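PDB 3LWG: HP0420 homologue from Helicobacter felis, which is of unknown function but adopts a hotdog fold, common among thioesterases and dehydratases that act on acyl thioesters, and might bind such a compound. Local coordinates for residues Leu16-Arg21 with Ala68-Asn73; Gln24-Glu29 with Lys45-Ala50; Cys41-Glu46 with Lys93-Phe98; Ser77-Met82 with Gly126-Leu131; Leu86-Glu91 with Ile121-Gly126. All coordinates share one frame; numbering follows the deposited sequence.

Contact 1 of 5, residues Leu16-Arg21 with Ala68-Asn73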
# COMPACT_ATOMS: atom_id res chain seq x y z
N LEU B 16 16.21 12.06 -5.06
CA LEU B 16 14.83 11.62 -4.94
C LEU B 16 13.96 12.82 -4.58
O LEU B 16 14.30 13.56 -3.65
CB LEU B 16 14.76 10.62 -3.83
CG LEU B 16 13.57 9.68 -3.81
CD1 LEU B 16 13.46 8.89 -5.16
CD2 LEU B 16 13.80 8.77 -2.62
N LEU B 17 12.88 13.03 -5.32
CA LEU B 17 12.06 14.21 -5.18
C LEU B 17 10.76 13.81 -4.48
O LEU B 17 9.90 14.67 -4.19
CB LEU B 17 11.74 14.81 -6.57
CG LEU B 17 13.01 15.24 -7.35
CD1 LEU B 17 12.65 15.90 -8.72
CD2 LEU B 17 13.83 16.20 -6.49
N VAL B 18 10.61 12.50 -4.24
CA VAL B 18 9.35 11.98 -3.71
C VAL B 18 9.64 11.16 -2.44
O VAL B 18 10.80 10.79 -2.15
CB VAL B 18 8.66 11.03 -4.71
CG1 VAL B 18 8.25 11.77 -5.99
CG2 VAL B 18 9.55 9.80 -5.02
N CYS B 19 8.57 10.83 -1.73
CA CYS B 19 8.63 10.05 -0.49
C CYS B 19 9.61 10.62 0.53
O CYS B 19 10.30 9.89 1.23
CB CYS B 19 8.95 8.59 -0.79
SG CYS B 19 7.59 7.77 -1.66
N THR B 20 9.56 11.94 0.65
CA THR B 20 10.45 12.71 1.49
C THR B 20 10.34 12.37 2.99
O THR B 20 11.32 12.54 3.72
CB THR B 20 10.23 14.22 1.22
OG1 THR B 20 8.95 14.64 1.75
CG2 THR B 20 10.22 14.45 -0.29
N ARG B 21 9.17 11.90 3.46
CA ARG B 21 9.02 11.55 4.88
C ARG B 21 8.95 10.05 5.11
O ARG B 21 8.69 9.63 6.23
CB ARG B 21 7.74 12.17 5.47
CG ARG B 21 7.70 13.71 5.45
CD ARG B 21 8.56 14.25 6.61
NE ARG B 21 8.08 13.84 7.92
CZ ARG B 21 7.12 14.44 8.64
NH1 ARG B 21 6.49 15.52 8.21
NH2 ARG B 21 6.79 13.92 9.82
N ALA B 68 7.06 2.46 -7.24
CA ALA B 68 6.34 3.08 -8.38
C ALA B 68 6.61 4.61 -8.34
O ALA B 68 6.98 5.24 -9.33
CB ALA B 68 4.85 2.79 -8.31
N LEU B 69 6.45 5.19 -7.17
CA LEU B 69 6.75 6.61 -7.01
C LEU B 69 8.19 7.01 -7.38
O LEU B 69 8.43 8.05 -8.04
CB LEU B 69 6.37 7.09 -5.60
CG LEU B 69 4.88 7.38 -5.36
CD1 LEU B 69 4.56 7.50 -3.85
CD2 LEU B 69 4.34 8.65 -6.14
N CYS B 70 9.14 6.18 -6.99
CA CYS B 70 10.56 6.44 -7.30
C CYS B 70 10.89 6.31 -8.79
O CYS B 70 11.77 7.03 -9.29
CB CYS B 70 11.48 5.50 -6.51
SG CYS B 70 11.46 5.87 -4.74
N ALA B 71 10.19 5.41 -9.49
CA ALA B 71 10.37 5.22 -10.94
C ALA B 71 10.02 6.48 -11.75
O ALA B 71 10.72 6.85 -12.69
CB ALA B 71 9.56 4.02 -11.45
N LEU B 72 8.92 7.15 -11.37
CA LEU B 72 8.56 8.42 -12.00
C LEU B 72 9.37 9.58 -11.43
O LEU B 72 9.77 10.49 -12.16
CB LEU B 72 7.05 8.68 -11.86
CG LEU B 72 6.45 9.93 -12.49
CD1 LEU B 72 6.60 9.73 -13.96
CD2 LEU B 72 4.93 10.10 -12.14
N ASN B 73 9.59 9.56 -10.11
CA ASN B 73 10.34 10.57 -9.38
C ASN B 73 9.96 12.02 -9.78
O ASN B 73 10.86 12.81 -10.09
CB ASN B 73 11.87 10.36 -9.55
CG ASN B 73 12.68 11.14 -8.55
OD1 ASN B 73 13.89 11.49 -8.81
ND2 ASN B 73 12.09 11.41 -7.41
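With chi1 at -159°, Leu-16 swings its CG to the side of its own carbonyl carbon, and this carries the methyl CD1 onto the sulfur of Cys-70, 3.6 Å from CD1 to SG. Cys-19 is turned differently: chi1 of -68° sets SG opposite its carbonyl carbon and lays it against Leu-69, with 3.7 Å from SG to CD1. Val-18 offers the helix one methyl, CG2, which lies 3.7 Å from Leu-69 O and 4.2 Å from Leu-69 CB. That carbonyl already accepts the backbone N of Asn-73 at 2.8 Å, a bond of the last helical turn, and the methyl of Val-18 packs beside it. Asn-73 is the first residue to leave helix 57-72. Its side chain crosses those of Leu-16 and Val-18, and its amide, whose orientation is doubtful, lies against the backbone N of Leu-17. In this hotdog fold the loop thus lies along the end of the central helix. From Val-18 on, the loop also meets the second subunit: Glu-51 of that subunit accepts hydrogen bonds from the backbone N atoms of Cys-19 and Thr-20, and Arg-21 forms salt bridges to Asp-52 and Glu-46 of the second subunit. The chemistry divides accordingly: the methyls of Leu-16 and Val-18 and the thiol of Cys-19 pack on the helix, while backbone N-H groups and the arginine serve the dimer.

Contact 2 of 5, residues Gln24-Glu29 with Lys45-Ala50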
# COMPACT_ATOMS: atom_id res chain seq x y z
N GLN B 24 12.13 4.18 5.38
CA GLN B 24 12.35 2.93 4.61
C GLN B 24 12.29 1.66 5.50
O GLN B 24 11.96 0.58 5.01
CB GLN B 24 13.67 2.96 3.84
CG GLN B 24 13.65 4.04 2.73
CD GLN B 24 14.90 4.05 1.88
OE1 GLN B 24 15.60 3.05 1.75
NE2 GLN B 24 15.20 5.22 1.30
N ASN B 25 12.59 1.79 6.79
CA ASN B 25 12.48 0.64 7.68
C ASN B 25 11.07 0.09 7.83
O ASN B 25 10.91 -1.08 8.20
CB ASN B 25 12.99 0.97 9.09
CG ASN B 25 14.48 1.24 9.12
OD1 ASN B 25 15.25 0.75 8.27
ND2 ASN B 25 14.90 1.97 10.14
N LEU B 26 10.06 0.93 7.57
CA LEU B 26 8.64 0.46 7.62
C LEU B 26 8.13 0.09 6.22
O LEU B 26 6.96 -0.23 6.05
CB LEU B 26 7.72 1.57 8.16
CG LEU B 26 7.75 1.99 9.62
CD1 LEU B 26 7.22 3.39 9.84
CD2 LEU B 26 6.88 1.06 10.36
N CYS B 27 9.01 0.15 5.22
CA CYS B 27 8.57 -0.03 3.84
C CYS B 27 9.44 -1.01 3.00
O CYS B 27 9.07 -2.15 2.74
CB CYS B 27 8.48 1.35 3.14
SG CYS B 27 7.72 1.22 1.47
N ALA B 28 10.54 -0.50 2.49
CA ALA B 28 11.53 -1.29 1.74
C ALA B 28 12.79 -0.43 1.63
O ALA B 28 12.76 0.80 1.76
CB ALA B 28 11.03 -1.65 0.33
N GLU B 29 13.89 -1.08 1.34
CA GLU B 29 15.16 -0.39 1.17
C GLU B 29 15.26 0.01 -0.29
O GLU B 29 15.07 -0.82 -1.20
CB GLU B 29 16.29 -1.36 1.52
CG GLU B 29 17.70 -0.81 1.23
CD GLU B 29 18.34 -0.09 2.43
OE1 GLU B 29 17.95 -0.31 3.62
OE2 GLU B 29 19.26 0.72 2.18
N LYS B 45 9.69 -7.95 8.20
CA LYS B 45 9.99 -8.06 9.61
C LYS B 45 8.78 -8.57 10.38
O LYS B 45 7.65 -8.55 9.87
CB LYS B 45 10.43 -6.68 10.17
CG LYS B 45 11.53 -6.00 9.33
CD LYS B 45 12.69 -6.96 9.12
CE LYS B 45 13.93 -6.23 8.56
NZ LYS B 45 13.71 -5.63 7.20
N GLU B 46 9.01 -8.99 11.63
CA GLU B 46 7.88 -9.49 12.46
C GLU B 46 6.72 -8.52 12.55
O GLU B 46 5.56 -8.94 12.49
CB GLU B 46 8.37 -9.82 13.89
CG GLU B 46 9.50 -10.74 13.74
CD GLU B 46 9.94 -11.37 15.04
OE1 GLU B 46 9.40 -10.97 16.12
OE2 GLU B 46 10.84 -12.25 14.94
N PHE B 47 7.01 -7.22 12.64
CA PHE B 47 5.94 -6.25 12.80
C PHE B 47 5.06 -6.11 11.54
O PHE B 47 3.96 -5.48 11.59
CB PHE B 47 6.44 -4.87 13.26
CG PHE B 47 7.26 -4.13 12.22
CD1 PHE B 47 6.63 -3.37 11.22
CD2 PHE B 47 8.64 -4.18 12.23
CE1 PHE B 47 7.40 -2.69 10.27
CE2 PHE B 47 9.41 -3.50 11.28
CZ PHE B 47 8.77 -2.75 10.30
N MET B 48 5.50 -6.73 10.45
CA MET B 48 4.78 -6.60 9.16
C MET B 48 3.80 -7.77 8.97
O MET B 48 3.08 -7.85 7.99
CB MET B 48 5.76 -6.62 8.01
CG MET B 48 6.60 -5.36 7.97
SD MET B 48 7.71 -5.42 6.56
CE MET B 48 8.37 -3.75 6.60
N LEU B 49 3.77 -8.69 9.92
CA LEU B 49 2.92 -9.88 9.75
C LEU B 49 1.41 -9.63 10.01
O LEU B 49 1.04 -8.95 10.99
CB LEU B 49 3.38 -11.02 10.64
CG LEU B 49 4.76 -11.63 10.38
CD1 LEU B 49 5.01 -12.72 11.44
CD2 LEU B 49 4.81 -12.22 8.94
N ALA B 50 0.56 -10.21 9.16
CA ALA B 50 -0.88 -10.31 9.45
C ALA B 50 -1.20 -11.60 10.20
O ALA B 50 -2.03 -11.59 11.16
CB ALA B 50 -1.71 -10.26 8.13
O HOH W 1 12.83 -3.00 7.62
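Apolar contact first: Leu-26 puts CD2 against CE1 of Phe-47 at 3.8 Å, the leucine branch crossing the phenyl side chain at about a right angle. The ring reaches it because chi1 of Phe-47, 69°, holds CG between the backbone N and the carbonyl carbon. Met-48 touches backbone instead. Its chain is extended beyond CG, and the terminal methyl CE comes 3.8 Å from Leu-26 O. The carbonyl of Asn-25 abuts the rim of the Phe-47 ring, close to the ring plane, with 3.4 Å from O to CZ. Both segments make a short 3-10 turn, 24-26 and 46-48, on the loops that precede and follow the hairpin of strands 29-34 and 37-42 in the hotdog sheet; the turns are closed by Cys-27 N to Gln-24 O at 3.0 Å and Met-48 N to Lys-45 O at 2.9 Å. No direct hydrogen bond joins the two segments. Water stands in for it: one molecule donates to Asn-25 O at 2.8 Å and accepts from Lys-45 NZ at 2.8 Å, an ammonium that also bonds Thr-43 O. Within the second turn the sulfur of Met-48 receives a weak bond from the backbone N of Lys-45. Met-48 packs on Phe-59 of the central helix as well. Leu-26 packs on Phe-47 of the second subunit, and Phe-47 on Leu-26 of that subunit.

Contact 3 of 5, residues Cys41-Glu46 with Lys93-Phe98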
# COMPACT_ATOMS: atom_id res chain seq x y z
N CYS B 41 13.82 -3.18 -2.10
CA CYS B 41 13.92 -4.55 -1.60
C CYS B 41 13.29 -4.62 -0.23
O CYS B 41 13.68 -3.87 0.68
CB CYS B 41 15.39 -5.00 -1.55
SG CYS B 41 15.52 -6.77 -1.06
N LEU B 42 12.26 -5.46 -0.09
CA LEU B 42 11.58 -5.61 1.21
C LEU B 42 12.05 -6.94 1.82
O LEU B 42 11.90 -7.97 1.21
CB LEU B 42 10.08 -5.69 1.01
CG LEU B 42 9.26 -6.20 2.21
CD1 LEU B 42 9.36 -5.19 3.28
CD2 LEU B 42 7.80 -6.35 1.75
N THR B 43 12.59 -6.90 3.03
CA THR B 43 12.82 -8.16 3.77
C THR B 43 11.85 -8.07 4.95
O THR B 43 12.09 -7.29 5.86
CB THR B 43 14.25 -8.23 4.29
OG1 THR B 43 15.15 -8.17 3.18
CG2 THR B 43 14.47 -9.53 5.07
N PRO B 44 10.72 -8.78 4.88
CA PRO B 44 9.68 -8.52 5.88
C PRO B 44 10.15 -8.81 7.28
O PRO B 44 10.88 -9.80 7.52
CB PRO B 44 8.55 -9.49 5.48
CG PRO B 44 8.75 -9.68 3.99
CD PRO B 44 10.26 -9.74 3.86
N LYS B 45 9.69 -7.95 8.20
CA LYS B 45 9.99 -8.06 9.61
C LYS B 45 8.78 -8.57 10.38
O LYS B 45 7.65 -8.55 9.87
CB LYS B 45 10.43 -6.68 10.17
CG LYS B 45 11.53 -6.00 9.33
CD LYS B 45 12.69 -6.96 9.12
CE LYS B 45 13.93 -6.23 8.56
NZ LYS B 45 13.71 -5.63 7.20
N GLU B 46 9.01 -8.99 11.63
CA GLU B 46 7.88 -9.49 12.46
C GLU B 46 6.72 -8.52 12.55
O GLU B 46 5.56 -8.94 12.49
CB GLU B 46 8.37 -9.82 13.89
CG GLU B 46 9.50 -10.74 13.74
CD GLU B 46 9.94 -11.37 15.04
OE1 GLU B 46 9.40 -10.97 16.12
OE2 GLU B 46 10.84 -12.25 14.94
N LYS B 93 11.65 -12.83 6.49
CA LYS B 93 12.98 -13.21 6.04
C LYS B 93 13.11 -13.31 4.53
O LYS B 93 14.21 -13.25 4.02
CB LYS B 93 13.43 -14.53 6.69
CG LYS B 93 13.87 -14.34 8.12
CD LYS B 93 14.46 -15.61 8.71
CE LYS B 93 15.53 -15.23 9.72
NZ LYS B 93 16.58 -16.27 10.04
N GLN B 94 12.00 -13.45 3.81
CA GLN B 94 12.10 -13.59 2.36
C GLN B 94 12.40 -12.25 1.73
O GLN B 94 11.61 -11.32 1.90
CB GLN B 94 10.78 -14.05 1.78
CG GLN B 94 10.40 -15.50 1.97
CD GLN B 94 9.14 -15.81 1.11
OE1 GLN B 94 8.02 -15.90 1.64
NE2 GLN B 94 9.33 -15.93 -0.21
N GLU B 95 13.46 -12.17 0.93
CA GLU B 95 13.79 -10.91 0.22
C GLU B 95 13.00 -10.73 -1.04
O GLU B 95 13.13 -11.55 -1.99
CB GLU B 95 15.26 -10.93 -0.19
CG GLU B 95 16.24 -10.76 0.96
CD GLU B 95 17.65 -10.44 0.45
OE1 GLU B 95 17.88 -10.53 -0.79
OE2 GLU B 95 18.51 -10.11 1.30
N ILE B 96 12.24 -9.64 -1.14
CA ILE B 96 11.41 -9.45 -2.30
C ILE B 96 11.90 -8.19 -3.01
O ILE B 96 11.89 -7.11 -2.41
CB ILE B 96 9.90 -9.23 -1.92
CG1 ILE B 96 9.44 -10.33 -0.90
CG2 ILE B 96 9.01 -9.18 -3.21
CD1 ILE B 96 9.46 -11.82 -1.48
N TYR B 97 12.25 -8.32 -4.28
CA TYR B 97 12.68 -7.16 -5.03
C TYR B 97 11.50 -6.66 -5.81
O TYR B 97 10.89 -7.44 -6.52
CB TYR B 97 13.78 -7.55 -6.00
CG TYR B 97 15.10 -7.69 -5.29
CD1 TYR B 97 15.91 -6.61 -5.14
CD2 TYR B 97 15.46 -8.89 -4.70
CE1 TYR B 97 17.11 -6.71 -4.48
CE2 TYR B 97 16.67 -9.00 -4.05
CZ TYR B 97 17.47 -7.89 -3.93
OH TYR B 97 18.66 -7.95 -3.27
N PHE B 98 11.17 -5.38 -5.64
CA PHE B 98 10.09 -4.79 -6.45
C PHE B 98 10.72 -3.88 -7.52
O PHE B 98 11.41 -2.89 -7.18
CB PHE B 98 9.17 -3.94 -5.57
CG PHE B 98 8.36 -4.76 -4.59
CD1 PHE B 98 7.04 -5.13 -4.92
CD2 PHE B 98 8.92 -5.17 -3.38
CE1 PHE B 98 6.25 -5.94 -3.99
CE2 PHE B 98 8.16 -5.93 -2.43
CZ PHE B 98 6.83 -6.33 -2.74
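Leu-42 and Ile-96 face each other as an antiparallel hydrogen-bonded pair and satisfy one another twice. Leu-42 N donates to Ile-96 O at 2.9 Å, nearly straight at 163°, and Ile-96 N returns a bond to Leu-42 O at the same length. The Ile-96 carbonyl also receives a CA-H...O contact from Cys-41. Further along, where the chains no longer form regular strand, Lys-93 N still reaches Pro-44 O; at 3.3 Å this bond is longer, yet it is straight. The carbonyl of Thr-43, between these backbone links, is taken by a side chain of its own segment: Lys-45 NZ lies in the carbonyl plane, 2.7 Å from Thr-43 O. The pairing joins strands 37-42 and 96-105, neighbours in the antiparallel hotdog sheet, and on the other edge of strand 96-105 Tyr-97 bonds through its backbone to Glu-117. On the face carrying Cys-41 and Tyr-97, chi1 of -175° turns the cysteine sulfur over the phenol ring, a sulfur-aromatic contact with SG 3.8 Å from the ring centroid and 15° off the normal. Beside it Thr-43 runs along Glu-95, pointing the same way, with OG1 3.6 Å from CG. The face of Leu-42 and Ile-96 looks to the core, where Leu-42 CB sits at the edge of the Phe-98 ring, and both side chains pack on helix 57-72. The amide oxygen of Gln-94 accepts from Glu-91 N.

Contact 4 of 5, residues Ser77-Met82 with Gly126-Leu131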
# COMPACT_ATOMS: atom_id res chain seq x y z
N SER B 77 3.88 14.48 -6.71
CA SER B 77 3.12 13.38 -7.31
C SER B 77 2.50 12.54 -6.20
O SER B 77 3.01 12.51 -5.06
CB SER B 77 4.04 12.48 -8.19
OG SER B 77 5.16 12.03 -7.46
N LEU B 78 1.37 11.91 -6.49
CA LEU B 78 0.91 10.85 -5.59
C LEU B 78 0.20 9.74 -6.30
O LEU B 78 -0.27 9.88 -7.44
CB LEU B 78 0.07 11.36 -4.41
CG LEU B 78 -1.02 12.34 -4.81
CD1 LEU B 78 -1.97 11.64 -5.68
CD2 LEU B 78 -1.73 12.96 -3.61
N ILE B 79 0.12 8.63 -5.61
CA ILE B 79 -0.55 7.48 -6.17
C ILE B 79 -2.04 7.74 -6.16
O ILE B 79 -2.60 8.06 -5.09
CB ILE B 79 -0.34 6.19 -5.32
CG1 ILE B 79 1.17 5.85 -5.19
CG2 ILE B 79 -1.10 5.09 -5.99
CD1 ILE B 79 1.75 5.27 -6.39
N SER B 80 -2.70 7.55 -7.30
CA SER B 80 -4.13 7.77 -7.35
C SER B 80 -4.96 6.48 -7.45
O SER B 80 -6.12 6.47 -7.06
CB SER B 80 -4.51 8.70 -8.50
OG SER B 80 -4.08 8.15 -9.74
N SER B 81 -4.39 5.41 -7.99
CA SER B 81 -5.17 4.20 -8.24
C SER B 81 -4.22 3.04 -8.39
O SER B 81 -3.08 3.26 -8.75
CB SER B 81 -5.94 4.35 -9.57
OG SER B 81 -6.84 3.26 -9.68
N MET B 82 -4.67 1.80 -8.16
CA MET B 82 -3.83 0.66 -8.46
C MET B 82 -4.67 -0.59 -8.73
O MET B 82 -5.82 -0.71 -8.23
CB MET B 82 -2.83 0.41 -7.32
CG MET B 82 -3.52 -0.13 -6.05
SD MET B 82 -2.51 -0.05 -4.55
CE MET B 82 -2.24 1.70 -4.32
N GLY B 126 1.59 -5.41 -10.33
CA GLY B 126 0.56 -4.39 -10.18
C GLY B 126 0.81 -3.19 -11.07
O GLY B 126 1.96 -2.91 -11.39
N ASP B 127 -0.27 -2.53 -11.50
CA ASP B 127 -0.16 -1.28 -12.22
C ASP B 127 -0.62 -0.16 -11.28
O ASP B 127 -1.69 -0.24 -10.67
CB ASP B 127 -1.00 -1.31 -13.51
CG ASP B 127 -0.45 -2.27 -14.56
OD1 ASP B 127 0.78 -2.37 -14.71
OD2 ASP B 127 -1.24 -2.93 -15.23
N PHE B 128 0.19 0.89 -11.19
CA PHE B 128 -0.12 2.05 -10.34
C PHE B 128 -0.34 3.28 -11.21
O PHE B 128 0.44 3.51 -12.11
CB PHE B 128 1.03 2.32 -9.39
CG PHE B 128 1.22 1.20 -8.41
CD1 PHE B 128 0.78 1.34 -7.12
CD2 PHE B 128 1.79 0.01 -8.80
CE1 PHE B 128 0.93 0.34 -6.21
CE2 PHE B 128 1.95 -1.05 -7.88
CZ PHE B 128 1.52 -0.88 -6.59
N GLU B 129 -1.38 4.06 -10.92
CA GLU B 129 -1.55 5.36 -11.60
C GLU B 129 -1.11 6.44 -10.65
O GLU B 129 -1.39 6.37 -9.44
CB GLU B 129 -3.02 5.56 -11.97
CG GLU B 129 -3.35 4.78 -13.20
CD GLU B 129 -4.81 4.85 -13.57
OE1 GLU B 129 -5.66 4.93 -12.66
OE2 GLU B 129 -5.11 4.83 -14.79
N ILE B 130 -0.36 7.40 -11.18
CA ILE B 130 0.21 8.46 -10.39
C ILE B 130 -0.17 9.77 -11.05
O ILE B 130 -0.07 9.91 -12.27
CB ILE B 130 1.74 8.35 -10.34
CG1 ILE B 130 2.13 7.08 -9.57
CG2 ILE B 130 2.36 9.61 -9.67
CD1 ILE B 130 3.66 6.87 -9.41
N LEU B 131 -0.59 10.72 -10.23
CA LEU B 131 -0.96 12.03 -10.71
C LEU B 131 0.05 13.04 -10.20
O LEU B 131 0.58 12.89 -9.11
CB LEU B 131 -2.35 12.39 -10.19
CG LEU B 131 -3.47 11.51 -10.73
CD1 LEU B 131 -4.79 11.88 -10.01
CD2 LEU B 131 -3.61 11.64 -12.23
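Ile-79, Met-82, Phe-128 and Ile-130 make the close-packed face of this strand pair. CD1 of Ile-79 lies 3.7 Å from CG1 of Ile-130 and also approaches the Phe-128 ring. Met-82 runs beside that ring, pointing the same way, with Met-82 CB 3.7 Å from Phe-128 CD1; its chain bends at chi3 (63°), which keeps SD and CE by the ring as an oblique Met-aromatic contact. On the side of Glu-129 and Leu-131 the contact is looser, these two and the bulged Ser-80 being partly exposed, although Leu-78 and Ser-81 are buried. Here Ser-80 CB rests on Leu-131 CD1 at 3.5 Å, and the Glu-129 carboxylate leads out to a salt bridge with Lys-109. Between Ile-79 and Ser-81 the register slips by one at a classic beta bulge: Ser-80 and Ser-81 both stand opposite Glu-129. Glu-129 O is the shared acceptor, taking Ser-80 N at 2.8 Å and weaker bonds from Ser-80 OG and Ser-81 N. Regular pairing holds on both sides of it. Glu-129 N donates to Ser-81 O at 2.9 Å, while Leu-78 and Leu-131 exchange two backbone bonds. Ser-81 and Met-82 pair with a strand of the second subunit, whose Asn-85 OD1 and Val-84 O are hydrogen-bonded to Ser-81 OG. The sheet therefore runs on across the dimer, while strand 109-118 flanks strand 121-132 and helix 57-72 lies on the packed face, meeting Met-82, Phe-128 and Ile-130.

Contact 5 of 5, residues Leu86-Glu91 with Ile121-Gly126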
# COMPACT_ATOMS: atom_id res chain seq x y z
N LEU B 86 -1.52 -10.21 -5.73
CA LEU B 86 -0.56 -10.71 -4.71
C LEU B 86 -0.49 -12.21 -4.98
O LEU B 86 -1.35 -12.96 -4.53
CB LEU B 86 -1.06 -10.37 -3.30
CG LEU B 86 -0.88 -8.90 -2.83
CD1 LEU B 86 -2.01 -7.96 -3.20
CD2 LEU B 86 -0.74 -8.88 -1.29
N LEU B 87 0.51 -12.62 -5.78
CA LEU B 87 0.51 -13.96 -6.40
C LEU B 87 0.81 -15.07 -5.41
O LEU B 87 0.39 -16.22 -5.62
CB LEU B 87 1.49 -14.02 -7.61
CG LEU B 87 1.25 -12.99 -8.73
CD1 LEU B 87 2.27 -13.17 -9.82
CD2 LEU B 87 -0.16 -13.17 -9.25
N ALA B 88 1.54 -14.75 -4.35
CA ALA B 88 1.91 -15.72 -3.35
C ALA B 88 1.99 -15.06 -1.97
O ALA B 88 2.38 -13.88 -1.87
CB ALA B 88 3.29 -16.33 -3.71
N PRO B 89 1.71 -15.82 -0.90
CA PRO B 89 1.92 -15.33 0.48
C PRO B 89 3.41 -15.17 0.78
O PRO B 89 4.16 -16.03 0.37
CB PRO B 89 1.38 -16.45 1.36
CG PRO B 89 1.21 -17.65 0.49
CD PRO B 89 1.27 -17.24 -0.94
N ILE B 90 3.81 -14.12 1.48
CA ILE B 90 5.20 -13.88 1.76
C ILE B 90 5.39 -14.07 3.23
O ILE B 90 4.51 -13.71 4.02
CB ILE B 90 5.59 -12.44 1.35
CG1 ILE B 90 5.23 -12.25 -0.11
CG2 ILE B 90 7.10 -12.14 1.67
CD1 ILE B 90 5.97 -13.14 -1.00
N GLU B 91 6.52 -14.65 3.59
CA GLU B 91 6.89 -14.85 4.97
C GLU B 91 8.03 -13.96 5.42
O GLU B 91 8.80 -13.47 4.59
CB GLU B 91 7.33 -16.32 5.12
CG GLU B 91 6.13 -17.29 4.87
CD GLU B 91 6.63 -18.72 4.95
OE1 GLU B 91 6.58 -19.39 3.93
OE2 GLU B 91 7.07 -19.14 6.03
N ILE B 121 11.68 -15.31 -9.03
CA ILE B 121 10.35 -15.80 -9.31
C ILE B 121 9.28 -14.71 -9.05
O ILE B 121 9.24 -14.14 -7.95
CB ILE B 121 10.06 -17.06 -8.46
CG1 ILE B 121 11.18 -18.09 -8.71
CG2 ILE B 121 8.66 -17.61 -8.74
CD1 ILE B 121 11.40 -19.13 -7.55
N LYS B 122 8.41 -14.42 -10.02
CA LYS B 122 7.41 -13.36 -9.79
C LYS B 122 6.38 -13.75 -8.72
O LYS B 122 5.69 -14.80 -8.84
CB LYS B 122 6.64 -13.03 -11.10
CG LYS B 122 5.73 -11.82 -10.95
CD LYS B 122 5.43 -11.22 -12.36
CE LYS B 122 4.65 -12.24 -13.18
NZ LYS B 122 4.23 -11.68 -14.51
N VAL B 123 6.27 -12.93 -7.68
CA VAL B 123 5.28 -13.18 -6.62
C VAL B 123 4.29 -12.01 -6.48
O VAL B 123 3.40 -12.03 -5.65
CB VAL B 123 5.98 -13.48 -5.28
CG1 VAL B 123 6.83 -14.80 -5.41
CG2 VAL B 123 6.87 -12.30 -4.86
N PHE B 124 4.47 -10.98 -7.31
CA PHE B 124 3.63 -9.81 -7.20
C PHE B 124 3.62 -9.07 -8.53
O PHE B 124 4.66 -8.94 -9.18
CB PHE B 124 4.14 -8.83 -6.11
CG PHE B 124 3.38 -7.53 -6.10
CD1 PHE B 124 2.30 -7.35 -5.27
CD2 PHE B 124 3.76 -6.47 -6.94
CE1 PHE B 124 1.62 -6.16 -5.30
CE2 PHE B 124 3.07 -5.28 -6.97
CZ PHE B 124 2.00 -5.12 -6.17
N GLU B 125 2.46 -8.58 -8.94
CA GLU B 125 2.42 -7.67 -10.09
C GLU B 125 1.33 -6.63 -9.89
O GLU B 125 0.28 -6.90 -9.30
CB GLU B 125 2.24 -8.43 -11.40
CG GLU B 125 0.89 -9.12 -11.50
CD GLU B 125 0.79 -10.24 -12.57
OE1 GLU B 125 1.76 -10.44 -13.36
OE2 GLU B 125 -0.31 -10.88 -12.61
N GLY B 126 1.59 -5.41 -10.33
CA GLY B 126 0.56 -4.39 -10.18
C GLY B 126 0.81 -3.19 -11.07
O GLY B 126 1.96 -2.91 -11.39
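Leu-87 closes onto Val-123 at a classic beta bulge of the hotdog sheet, where Val-123 and Phe-124 both face Gly-116 of the adjoining strand 109-118. The backbone N of Leu-87 donates to Val-123 O at 3.0 Å, but the bond is bent, 136° at the hydrogen, and comes 45° out of the carbonyl plane, away from either lone pair. Leu-87 CB sits against the same oxygen at 3.4 Å. Next come the valine methyls, split between two neighbours: CG1 touches Ala-88 CB, and CG2 lies 4.1 Å from CD1 of Ile-90, whose side chain crosses the valine at about a right angle. On the other side of the backbone bond, Leu-86 pairs with Phe-124 in non-hydrogen-bonded antiparallel fashion and brings CG to the edge of the ring, 4.3 Å from CD1. These partners are set from behind. Phe-124 packs edge-to-face with Phe-98 and leans on Ile-60 and Ala-64 of helix 57-72, while Ile-90 is backed by Ile-60 and Ile-96. Leu-86 forms a backbone hydrogen bond to the second subunit. At the outer rim, chi1 of -57° sets Leu-87 CG beside its backbone N, and CD1 meets Lys-122 CG at 3.9 Å while CD2 approaches Glu-125. Lys-122 and Glu-125 hold each other beside it: NZ reaches OE1 in a 3.0 Å salt bridge, nearly along the carboxylate C-O axis.

In the fold
Contact 1 lies across the chain's centre from contacts 3 and 5, and contact 4 across from contacts 2 and 3. Contacts 1 and 4 have centres about 12 Å apart and touch where Val-18 CG1 meets Ser-77 OG at 3.4 Å and Leu-72 packs on Ile-130. Contacts 2 and 3, about 8 Å apart between centres, share Lys-45 and Glu-46; contacts 3 and 5, with centres about 11 Å apart, touch at Pro-44 CG to Ile-90 CG2, 3.8 Å. Contacts 4 and 5 share strand 121-132 and Gly-126, with centres about 19 Å apart. All but contact 3 reach the second subunit. No ligand marks an active site, so none of the five can be assigned to one.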